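Local coordinates for protein beta-galactosidase (Bacillus circulans subsp. alkalophilus, PDB 3TTY) that probably hydrolyses terminal beta-galactosyl residues as a glycoside hydrolase with a TIM-barrel domain, and binds galactose and zinc, at residues M235-L240 / A266-V271. Numbering follows the deposited sequence.
Sequences MERDEL and AKEMDV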
loop_
_atom_site.group_PDB
_atom_site.type_symbol
_atom_site.label_atom_id
_atom_site.label_comp_id
_atom_site.label_asym_id
_atom_site.label_seq_id
_atom_site.Cartn_x
_atom_site.Cartn_y
_atom_site.Cartn_z
ATOM N N MET A 235 -21.373 16.383 -27.951
ATOM C CA MET A 235 -21.223 17.784 -28.283
ATOM C C MET A 235 -20.278 17.973 -29.476
ATOM O O MET A 235 -20.567 18.769 -30.368
ATOM C CB MET A 235 -20.731 18.575 -27.070
ATOM C CG MET A 235 -20.389 20.023 -27.380
ATOM S SD MET A 235 -19.377 20.792 -26.084
ATOM C CE MET A 235 -17.763 20.071 -26.420
ATOM N N GLU A 236 -19.157 17.254 -29.494
ATOM C CA GLU A 236 -18.195 17.391 -30.597
ATOM C C GLU A 236 -18.712 16.691 -31.852
ATOM O O GLU A 236 -18.644 17.227 -32.961
ATOM C CB GLU A 236 -16.805 16.855 -30.212
ATOM C CG GLU A 236 -16.035 17.742 -29.232
ATOM C CD GLU A 236 -14.559 17.335 -29.103
ATOM O OE1 GLU A 236 -13.916 17.025 -30.132
ATOM O OE2 GLU A 236 -14.036 17.326 -27.972
ATOM N N ARG A 237 -19.238 15.488 -31.660
ATOM C CA ARG A 237 -19.828 14.722 -32.741
ATOM C C ARG A 237 -20.799 15.611 -33.516
ATOM O O ARG A 237 -20.736 15.668 -34.736
ATOM C CB ARG A 237 -20.545 13.490 -32.181
ATOM C CG ARG A 237 -21.369 12.702 -33.188
ATOM C CD ARG A 237 -22.405 11.835 -32.484
ATOM N NE ARG A 237 -23.517 12.635 -32.000
ATOM C CZ ARG A 237 -24.468 12.192 -31.184
ATOM N NH1 ARG A 237 -24.444 10.944 -30.742
ATOM N NH2 ARG A 237 -25.445 13.003 -30.805
ATOM N N ASP A 238 -21.678 16.319 -32.805
ATOM C CA ASP A 238 -22.698 17.146 -33.459
ATOM C C ASP A 238 -22.105 18.302 -34.266
ATOM O O ASP A 238 -22.563 18.604 -35.365
ATOM C CB ASP A 238 -23.722 17.670 -32.452
ATOM C CG ASP A 238 -24.616 16.555 -31.873
ATOM O OD1 ASP A 238 -24.656 15.434 -32.438
ATOM O OD2 ASP A 238 -25.287 16.809 -30.845
ATOM N N GLU A 239 -21.083 18.946 -33.725
ATOM C CA GLU A 239 -20.434 20.048 -34.426
ATOM C C GLU A 239 -19.723 19.529 -35.679
ATOM O O GLU A 239 -19.742 20.173 -36.718
ATOM C CB GLU A 239 -19.475 20.795 -33.482
ATOM C CG GLU A 239 -18.874 22.079 -34.038
ATOM C CD GLU A 239 -19.908 23.172 -34.341
ATOM O OE1 GLU A 239 -21.109 22.989 -34.034
ATOM O OE2 GLU A 239 -19.505 24.224 -34.889
ATOM N N LEU A 240 -19.136 18.343 -35.582
ATOM C CA LEU A 240 -18.490 17.696 -36.726
ATOM C C LEU A 240 -19.484 17.373 -37.835
ATOM O O LEU A 240 -19.261 17.699 -39.002
ATOM C CB LEU A 240 -17.785 16.405 -36.291
ATOM C CG LEU A 240 -16.574 16.561 -35.370
ATOM C CD1 LEU A 240 -16.026 15.207 -34.953
ATOM C CD2 LEU A 240 -15.492 17.398 -36.048
ATOM N N ALA A 266 -21.983 3.561 -26.957
ATOM C CA ALA A 266 -21.938 3.072 -28.333
ATOM C C ALA A 266 -23.160 3.505 -29.141
ATOM O O ALA A 266 -23.085 3.651 -30.365
ATOM C CB ALA A 266 -21.773 1.543 -28.369
ATOM N N LYS A 267 -24.276 3.724 -28.456
ATOM C CA LYS A 267 -25.495 4.161 -29.121
ATOM C C LYS A 267 -25.287 5.526 -29.762
ATOM O O LYS A 267 -25.943 5.862 -30.753
ATOM C CB LYS A 267 -26.665 4.204 -28.139
ATOM C CG LYS A 267 -27.026 2.843 -27.546
ATOM C CD LYS A 267 -28.235 2.973 -26.605
ATOM C CE LYS A 267 -28.617 1.641 -25.965
ATOM N NZ LYS A 267 -28.906 0.593 -26.988
ATOM N N GLU A 268 -24.347 6.294 -29.216
ATOM C CA GLU A 268 -24.079 7.646 -29.703
ATOM C C GLU A 268 -22.963 7.689 -30.744
ATOM O O GLU A 268 -22.656 8.755 -31.285
ATOM C CB GLU A 268 -23.718 8.564 -28.525
ATOM C CG GLU A 268 -24.681 8.481 -27.348
ATOM C CD GLU A 268 -26.111 8.958 -27.676
ATOM O OE1 GLU A 268 -26.312 9.743 -28.641
ATOM O OE2 GLU A 268 -27.039 8.546 -26.937
ATOM N N MET A 269 -22.350 6.536 -31.007
ATOM C CA MET A 269 -21.188 6.431 -31.903
ATOM C C MET A 269 -21.547 5.746 -33.226
ATOM O O MET A 269 -22.303 4.779 -33.233
ATOM C CB MET A 269 -20.071 5.626 -31.225
ATOM C CG MET A 269 -19.537 6.242 -29.947
ATOM S SD MET A 269 -18.730 5.020 -28.905
ATOM C CE MET A 269 -17.151 4.853 -29.749
ATOM N N ASP A 270 -20.992 6.225 -34.338
ATOM C CA ASP A 270 -21.287 5.627 -35.645
ATOM C C ASP A 270 -20.696 4.231 -35.768
ATOM O O ASP A 270 -21.263 3.347 -36.410
ATOM C CB ASP A 270 -20.754 6.502 -36.776
ATOM C CG ASP A 270 -21.566 7.770 -36.967
ATOM O OD1 ASP A 270 -22.801 7.743 -36.757
ATOM O OD2 ASP A 270 -20.962 8.797 -37.321
ATOM N N VAL A 271 -19.539 4.057 -35.143
ATOM C CA VAL A 271 -18.832 2.794 -35.131
ATOM C C VAL A 271 -17.994 2.764 -33.863
ATOM O O VAL A 271 -17.541 3.804 -33.382
ATOM C CB VAL A 271 -17.901 2.660 -36.355
ATOM C CG1 VAL A 271 -16.715 3.572 -36.210
ATOM C CG2 VAL A 271 -17.440 1.222 -36.524
HETATM O O HOH W 1 -27.847 11.811 -29.852
#
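The guanidinium group of Arg237 meets Glu268 at its edge, with O and OE1 of Glu268 close to its plane. NH1 makes both direct bonds. Arg237 NH1 donates to Glu268 O at 2.9 Å, in the carbonyl plane and on a lone pair. Arg237 NH1 also donates to Glu268 OE1 at 3.1 Å, an almost straight bond (168°) that is part of a salt bridge. OE1 takes it on the anti lone pair, and the carboxylate is turned 39° from the guanidinium plane. A water accepts from Arg237 NH2 at 2.8 Å and donates to Glu268 OE1, which adds a water-mediated link to the carboxylate. In the TIM barrel this ties helix 215-243 to the loop that leads into strand 273-275. A type I turn runs from Ala266 to Met269, with Glu268 as its third residue. On the same helix, Leu230 and Lys234 touch the Glu268 side chain. Arg237 has CG anti to its own backbone N (chi1 172°) and a bend at chi3, which brings NH1 across to the turn. Another edge of the guanidinium faces Asp238. NE and NH2 of Arg237 grip it side-on, both on OD1, with Arg237 NH2 3.0 Å from Asp238 OD1. Three positions are thus joined in one salt-bridge network, which probably restrains rotation of the guanidinium. A leucine in place of Arg237 would probably leave the Glu268 and Asp238 carboxylates without their shared positive mate and the Glu268 carbonyl without this donor. Further along the loop, Asp270 OD2 forms a salt bridge with Lys241 of the same helix.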